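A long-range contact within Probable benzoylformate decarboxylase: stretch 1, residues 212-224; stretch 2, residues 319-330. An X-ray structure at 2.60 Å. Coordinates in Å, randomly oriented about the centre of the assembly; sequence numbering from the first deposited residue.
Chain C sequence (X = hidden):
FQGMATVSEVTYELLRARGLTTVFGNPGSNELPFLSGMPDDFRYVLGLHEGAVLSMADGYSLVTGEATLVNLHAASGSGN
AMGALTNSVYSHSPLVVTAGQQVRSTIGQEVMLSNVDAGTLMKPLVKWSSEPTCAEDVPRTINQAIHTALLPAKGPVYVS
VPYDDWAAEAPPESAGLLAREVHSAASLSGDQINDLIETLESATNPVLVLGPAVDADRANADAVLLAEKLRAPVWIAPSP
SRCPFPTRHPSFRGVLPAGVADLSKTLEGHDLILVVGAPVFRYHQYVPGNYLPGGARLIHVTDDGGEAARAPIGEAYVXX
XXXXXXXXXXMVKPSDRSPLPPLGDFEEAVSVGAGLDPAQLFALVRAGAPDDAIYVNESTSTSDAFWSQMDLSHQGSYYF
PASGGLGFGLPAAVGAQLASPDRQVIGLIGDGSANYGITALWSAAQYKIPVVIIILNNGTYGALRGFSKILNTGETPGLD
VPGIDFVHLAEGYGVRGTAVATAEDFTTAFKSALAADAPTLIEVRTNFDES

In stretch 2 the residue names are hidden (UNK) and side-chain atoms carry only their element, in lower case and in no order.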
ATOM      1  N   PRO C 212      12.340 -27.415   2.369  1.00 61.29           N
ATOM      2  CA  PRO C 212      12.011 -27.589   0.965  1.00 60.90           C
ATOM      3  C   PRO C 212      13.193 -27.160   0.121  1.00 61.90           C
ATOM      4  O   PRO C 212      13.380 -27.760  -0.932  1.00 63.07           O
ATOM      5  CB  PRO C 212      10.732 -26.769   0.704  1.00 59.84           C
ATOM      6  CG  PRO C 212      10.496 -25.967   1.932  1.00 59.76           C
ATOM      7  CD  PRO C 212      11.398 -26.515   3.033  1.00 60.61           C
ATOM      8  N   ALA C 213      13.932 -26.138   0.556  1.00 62.74           N
ATOM      9  CA  ALA C 213      14.997 -25.554  -0.300  1.00 62.69           C
ATOM     10  C   ALA C 213      16.093 -26.589  -0.572  1.00 62.63           C
ATOM     11  O   ALA C 213      16.745 -26.466  -1.544  1.00 62.85           O
ATOM     12  CB  ALA C 213      15.555 -24.312   0.326  1.00 63.58           C
ATOM     13  N   VAL C 214      16.226 -27.639   0.224  1.00 64.39           N
ATOM     14  CA  VAL C 214      17.180 -28.738  -0.092  1.00 64.49           C
ATOM     15  C   VAL C 214      16.685 -29.426  -1.353  1.00 64.90           C
ATOM     16  O   VAL C 214      17.499 -29.632  -2.230  1.00 65.42           O
ATOM     17  CB  VAL C 214      17.333 -29.747   1.054  1.00 64.60           C
ATOM     18  CG1 VAL C 214      18.263 -30.879   0.644  1.00 65.13           C
ATOM     19  CG2 VAL C 214      17.842 -29.090   2.334  1.00 64.87           C
ATOM     20  N   ASP C 215      15.395 -29.738  -1.440  1.00 65.64           N
ATOM     21  CA  ASP C 215      14.802 -30.405  -2.632  1.00 67.51           C
ATOM     22  C   ASP C 215      14.884 -29.441  -3.815  1.00 68.31           C
ATOM     23  O   ASP C 215      15.435 -29.838  -4.842  1.00 70.35           O
ATOM     24  CB  ASP C 215      13.365 -30.896  -2.403  1.00 69.37           C
ATOM     25  CG  ASP C 215      12.860 -31.896  -3.423  1.00 70.45           C
ATOM     26  OD1 ASP C 215      13.587 -32.918  -3.666  1.00 69.64           O
ATOM     27  OD2 ASP C 215      11.727 -31.669  -3.961  1.00 73.90           O
ATOM     28  N   ALA C 216      14.409 -28.208  -3.675  1.00 68.43           N
ATOM     29  CA  ALA C 216      14.504 -27.144  -4.722  1.00 67.91           C
ATOM     30  C   ALA C 216      15.918 -27.054  -5.315  1.00 69.22           C
ATOM     31  O   ALA C 216      15.992 -26.900  -6.524  1.00 68.52           O
ATOM     32  CB  ALA C 216      14.063 -25.810  -4.190  1.00 66.00           C
ATOM     33  N   ASP C 217      16.985 -27.160  -4.513  1.00 72.05           N
ATOM     34  CA  ASP C 217      18.394 -26.920  -4.955  1.00 74.51           C
ATOM     35  C   ASP C 217      19.026 -28.239  -5.407  1.00 75.65           C
ATOM     36  O   ASP C 217      20.272 -28.250  -5.628  1.00 71.95           O
ATOM     37  CB  ASP C 217      19.239 -26.228  -3.871  1.00 76.62           C
ATOM     38  CG  ASP C 217      19.246 -24.686  -4.002  1.00 81.54           C
ATOM     39  OD1 ASP C 217      18.174 -24.108  -4.454  1.00 79.37           O
ATOM     40  OD2 ASP C 217      20.349 -24.031  -3.677  1.00 89.00           O
ATOM     41  N   ARG C 218      18.215 -29.316  -5.496  1.00 75.54           N
ATOM     42  CA  ARG C 218      18.655 -30.647  -5.997  1.00 76.13           C
ATOM     43  C   ARG C 218      19.830 -31.127  -5.153  1.00 72.51           C
ATOM     44  O   ARG C 218      20.794 -31.621  -5.737  1.00 73.97           O
ATOM     45  CB  ARG C 218      19.034 -30.566  -7.482  1.00 83.19           C
ATOM     46  CG  ARG C 218      17.854 -30.215  -8.373  1.00 88.86           C
ATOM     47  CD  ARG C 218      18.141 -29.674  -9.766  1.00 94.42           C
ATOM     48  NE  ARG C 218      17.406 -30.473 -10.737  1.00102.15           N
ATOM     49  CZ  ARG C 218      16.088 -30.417 -10.974  1.00106.10           C
ATOM     50  NH1 ARG C 218      15.290 -29.582 -10.329  1.00110.02           N
ATOM     51  NH2 ARG C 218      15.561 -31.210 -11.882  1.00105.98           N
ATOM     52  N   ALA C 219      19.757 -30.964  -3.835  1.00 69.43           N
ATOM     53  CA  ALA C 219      20.840 -31.310  -2.891  1.00 69.25           C
ATOM     54  C   ALA C 219      20.487 -32.551  -2.047  1.00 69.93           C
ATOM     55  O   ALA C 219      21.146 -32.758  -1.016  1.00 68.18           O
ATOM     56  CB  ALA C 219      21.089 -30.126  -2.012  1.00 68.52           C
ATOM     57  N   ASN C 220      19.505 -33.366  -2.461  1.00 71.08           N
ATOM     58  CA  ASN C 220      19.042 -34.564  -1.710  1.00 71.04           C
ATOM     59  C   ASN C 220      20.236 -35.479  -1.415  1.00 70.56           C
ATOM     60  O   ASN C 220      20.424 -35.813  -0.230  1.00 68.03           O
ATOM     61  CB  ASN C 220      17.895 -35.243  -2.445  1.00 72.73           C
ATOM     62  CG  ASN C 220      16.759 -34.289  -2.747  1.00 74.82           C
ATOM     63  OD1 ASN C 220      16.965 -33.331  -3.500  1.00 74.06           O
ATOM     64  ND2 ASN C 220      15.583 -34.543  -2.156  1.00 72.60           N
ATOM     65  N   ALA C 221      21.055 -35.779  -2.425  1.00 73.02           N
ATOM     66  CA  ALA C 221      22.266 -36.641  -2.353  1.00 76.08           C
ATOM     67  C   ALA C 221      23.318 -36.116  -1.358  1.00 77.83           C
ATOM     68  O   ALA C 221      23.930 -36.974  -0.654  1.00 79.25           O
ATOM     69  CB  ALA C 221      22.899 -36.765  -3.716  1.00 77.56           C
ATOM     70  N   ASP C 222      23.553 -34.795  -1.315  1.00 76.21           N
ATOM     71  CA  ASP C 222      24.594 -34.185  -0.445  1.00 77.20           C
ATOM     72  C   ASP C 222      24.094 -34.146   1.006  1.00 73.05           C
ATOM     73  O   ASP C 222      24.883 -34.322   1.926  1.00 70.14           O
ATOM     74  CB  ASP C 222      24.992 -32.792  -0.969  1.00 80.97           C
ATOM     75  CG  ASP C 222      25.663 -32.846  -2.342  1.00 88.02           C
ATOM     76  OD1 ASP C 222      26.612 -33.650  -2.484  1.00 94.55           O
ATOM     77  OD2 ASP C 222      25.281 -32.047  -3.259  1.00 93.90           O
ATOM     78  N   ALA C 223      22.813 -33.900   1.217  1.00 71.21           N
ATOM     79  CA  ALA C 223      22.180 -34.054   2.533  1.00 71.84           C
ATOM     80  C   ALA C 223      22.379 -35.505   3.003  1.00 72.76           C
ATOM     81  O   ALA C 223      22.719 -35.718   4.183  1.00 73.66           O
ATOM     82  CB  ALA C 223      20.726 -33.746   2.412  1.00 73.80           C
ATOM     83  N   VAL C 224      22.175 -36.477   2.109  1.00 71.09           N
ATOM     84  CA  VAL C 224      22.358 -37.916   2.439  1.00 71.28           C
ATOM     85  C   VAL C 224      23.799 -38.107   2.877  1.00 71.09           C
ATOM     86  O   VAL C 224      24.013 -38.694   3.951  1.00 71.66           O
ATOM     87  CB  VAL C 224      21.989 -38.864   1.286  1.00 71.75           C
ATOM     88  CG1 VAL C 224      22.669 -40.208   1.445  1.00 73.27           C
ATOM     89  CG2 VAL C 224      20.482 -39.035   1.155  1.00 70.65           C
ATOM     90  N   UNK C 319      22.920 -18.118   2.903  1.00 74.63           N
ATOM     91  CA  UNK C 319      23.821 -18.682   1.880  1.00 75.39           C
ATOM     92  C   UNK C 319      23.050 -19.663   1.020  1.00 75.93           C
ATOM     93  O   UNK C 319      21.984 -20.126   1.415  1.00 80.75           O
ATOM     94  c   UNK C 319      25.002 -19.340   2.543  1.00 74.92           C
ATOM     95  N   UNK C 320      23.564 -20.012  -0.179  1.00 75.67           N
ATOM     96  CA  UNK C 320      22.912 -20.984  -1.044  1.00 75.69           C
ATOM     97  C   UNK C 320      22.937 -22.381  -0.428  1.00 74.89           C
ATOM     98  O   UNK C 320      23.993 -22.817  -0.008  1.00 77.22           O
ATOM     99  c   UNK C 320      24.262 -19.515  -2.240  1.00 77.17           C
ATOM    100  c   UNK C 320      24.756 -19.464  -0.809  1.00 76.95           C
ATOM    101  c   UNK C 320      23.743 -20.887  -2.320  1.00 76.18           C
ATOM    102  N   UNK C 321      21.779 -23.014  -0.376  1.00 73.53           N
ATOM    103  CA  UNK C 321      21.582 -24.317   0.339  1.00 74.21           C
ATOM    104  C   UNK C 321      22.356 -25.409  -0.401  1.00 74.88           C
ATOM    105  O   UNK C 321      23.076 -26.161   0.258  1.00 73.12           O
ATOM    106  c   UNK C 321      19.351 -23.642   1.324  1.00 71.15           C
ATOM    107  c   UNK C 321      19.796 -26.040   0.874  1.00 71.96           C
ATOM    108  c   UNK C 321      20.073 -24.638   0.433  1.00 71.89           C
ATOM    109  N   UNK C 322      22.192 -25.447  -1.727  1.00 80.54           N
ATOM    110  CA  UNK C 322      22.918 -26.338  -2.644  1.00 82.44           C
ATOM    111  C   UNK C 322      24.392 -26.386  -2.288  1.00 82.76           C
ATOM    112  O   UNK C 322      24.847 -27.408  -1.744  1.00 84.09           O
ATOM    113  N   UNK C 323      25.104 -25.301  -2.566  1.00 80.43           N
ATOM    114  CA  UNK C 323      26.574 -25.208  -2.376  1.00 82.58           C
ATOM    115  C   UNK C 323      26.931 -25.589  -0.945  1.00 80.55           C
ATOM    116  O   UNK C 323      27.854 -26.393  -0.784  1.00 80.04           O
ATOM    117  o   UNK C 323      26.503 -23.240  -3.793  1.00 89.12           O
ATOM    118  c   UNK C 323      27.129 -23.826  -2.661  1.00 85.07           C
ATOM    119  N   UNK C 324      26.286 -24.970   0.043  1.00 79.11           N
ATOM    120  CA  UNK C 324      26.669 -25.100   1.466  1.00 79.98           C
ATOM    121  C   UNK C 324      26.740 -26.596   1.788  1.00 82.92           C
ATOM    122  O   UNK C 324      27.815 -27.084   2.195  1.00 87.73           O
ATOM    123  c   UNK C 324      26.035 -24.440   3.830  1.00 77.88           C
ATOM    124  o   UNK C 324      25.693 -22.975   1.933  1.00 80.94           O
ATOM    125  c   UNK C 324      25.684 -24.339   2.361  1.00 78.82           C
ATOM    126  N   UNK C 325      25.638 -27.292   1.519  1.00 81.22           N
ATOM    127  CA  UNK C 325      25.446 -28.733   1.791  1.00 81.77           C
ATOM    128  C   UNK C 325      26.498 -29.561   1.046  1.00 82.52           C
ATOM    129  O   UNK C 325      27.010 -30.518   1.645  1.00 85.21           O
ATOM    130  c   UNK C 325      23.228 -29.952   2.275  1.00 77.18           C
ATOM    131  c   UNK C 325      24.029 -29.095   1.341  1.00 78.88           C
ATOM    132  c   UNK C 325      23.431 -29.569   3.718  1.00 76.91           C
ATOM    133  c   UNK C 325      21.756 -29.807   1.901  1.00 80.96           C
ATOM    134  N   UNK C 326      26.764 -29.223  -0.216  1.00 81.95           N
ATOM    135  CA  UNK C 326      27.781 -29.893  -1.064  1.00 85.64           C
ATOM    136  C   UNK C 326      29.132 -29.762  -0.365  1.00 84.26           C
ATOM    137  O   UNK C 326      29.787 -30.788  -0.156  1.00 82.74           O
ATOM    138  c   UNK C 326      29.071 -29.208  -4.744  1.00105.23           C
ATOM    139  o   UNK C 326      28.188 -28.417  -5.185  1.00110.57           O
ATOM    140  o   UNK C 326      30.132 -29.482  -5.384  1.00106.57           O
ATOM    141  c   UNK C 326      28.860 -29.875  -3.377  1.00 97.89           C
ATOM    142  c   UNK C 326      27.786 -29.296  -2.474  1.00 91.62           C
ATOM    143  N   UNK C 327      29.510 -28.535   0.002  1.00 84.07           N
ATOM    144  CA  UNK C 327      30.815 -28.237   0.662  1.00 83.83           C
ATOM    145  C   UNK C 327      30.892 -29.058   1.960  1.00 82.09           C
ATOM    146  O   UNK C 327      31.919 -29.766   2.145  1.00 81.80           O
ATOM    147  c   UNK C 327      31.773 -26.473   2.177  1.00 83.95           C
ATOM    148  c   UNK C 327      31.693 -26.023  -0.282  1.00 86.35           C
ATOM    149  c   UNK C 327      31.011 -26.723   0.898  1.00 84.02           C
ATOM    150  c   UNK C 327      30.852 -24.936  -0.970  1.00 86.88           C
ATOM    151  N   UNK C 328      29.873 -28.972   2.826  1.00 78.13           N
ATOM    152  CA  UNK C 328      29.958 -29.578   4.169  1.00 78.44           C
ATOM    153  C   UNK C 328      30.036 -31.098   4.006  1.00 83.03           C
ATOM    154  O   UNK C 328      30.811 -31.739   4.727  1.00 86.61           O
ATOM    155  c   UNK C 328      27.150 -27.691   6.093  1.00 75.09           C
ATOM    156  c   UNK C 328      29.629 -27.364   6.317  1.00 75.47           C
ATOM    157  c   UNK C 328      28.713 -29.234   4.970  1.00 77.32           C
ATOM    158  c   UNK C 328      28.509 -27.799   5.399  1.00 75.69           C
ATOM    159  N   UNK C 329      29.222 -31.654   3.115  1.00 84.56           N
ATOM    160  CA  UNK C 329      29.119 -33.102   2.859  1.00 85.93           C
ATOM    161  C   UNK C 329      30.479 -33.635   2.415  1.00 86.81           C
ATOM    162  O   UNK C 329      30.833 -34.752   2.807  1.00 88.30           O
ATOM    163  c   UNK C 329      28.060 -33.368   1.814  1.00 85.89           C
ATOM    164  N   UNK C 330      31.218 -32.877   1.620  1.00 91.72           N
ATOM    165  CA  UNK C 330      32.485 -33.385   1.026  1.00 97.62           C
ATOM    166  C   UNK C 330      33.663 -33.140   1.975  1.00 96.28           C
ATOM    167  O   UNK C 330      34.712 -33.714   1.684  1.00102.68           O
ATOM    168  c   UNK C 330      32.707 -32.844  -0.390  1.00101.22           C
ATOM    169  o   UNK C 330      31.543 -34.704  -1.426  1.00103.29           O
ATOM    170  c   UNK C 330      31.746 -33.480  -1.381  1.00106.78           C
ATOM    171  n   UNK C 330      31.104 -32.644  -2.172  1.00112.14           N
TER

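Position 319 carries one side-chain carbon in an extended stretch of backbone, beyond reach of stretch 1: Ala319. At 320 three carbons close a ring onto the backbone N, which is proline; Pro320 sits at the N-cap position, right before the helix.

Position 321 has three carbons, one bearing the other two. This short fork points toward stretch 1 and lies against Ala213 and Val214, so it is Val321, with CG2 4.0 Å from Ala213 CB and CG1 3.9 Å from Val214 CG2.

Position 322 has no side-chain atoms, hence Gly322. Its N donates a hydrogen bond to Asp217 OD2 at 3.0 Å. An ideal CB here would stand 3.1 Å from Asp217 OD2, a tight fit, so the bare backbone suits the close approach of the carboxylate.

One carbon followed by one oxygen, pointing away, makes 323 Ser323, whose hydroxyl is hydrogen-bonded elsewhere in the structure. Position 324 has a carbon carrying one oxygen and one carbon: Thr324. Out of reach of stretch 1, its OG1 donates to Pro320 O at 2.6 Å, a bond within the helix's first turn.

Position 325 has four carbons, forked at the second, and one fork carbon lies against Val214, Ala219 and Ala223. This is Leu325, whose CD2 is 3.9 Å from Val214 CG1, 4.0 Å from Ala219 CB and 4.1 Å from Ala223 CB.

At 326 three carbons end in two oxygens, and the first carbon lies near Asp222: Glu326. Its CB comes 3.8 Å from Asp222 OD2, while the end of the chain leads away from stretch 1.

Position 327 forks at the first carbon, with one arm two carbons long: Ile327, out of reach. Position 328 has four carbons forked at the second and points sideways without touching stretch 1: Leu328.

At 329 the single carbon touches Asp222 O, which gives Ala329, whose CB lies 3.3 Å from Asp222 O, a close contact of side chain against backbone. At 330 two carbons, the second carrying one oxygen and one nitrogen, give Asn330, marginal to the contact.

The contact spans two helical segments of stretch 1. Helix 212-216 meets helix 321-330 at 90°, whereas helix 220-224 runs at 34° to it, with an axial approach of 8.5 Å. Val321, Leu325 and Ala329, spaced four residues apart, form one stripe facing stretch 1. Leu325 bridges both segments. Between them, Asp217 has just left helical geometry and reaches the start of the other helix, adding one directional polar bond to a largely apolar fit. What can be read from the contact is apolar packing by Val321 and Leu325, a glycine where an ideal CB would be tight against Asp217 OD2, and one hydrogen bond from Gly322 N to that oxygen.

Stretch 2 319-330: APVGSTLEILAN
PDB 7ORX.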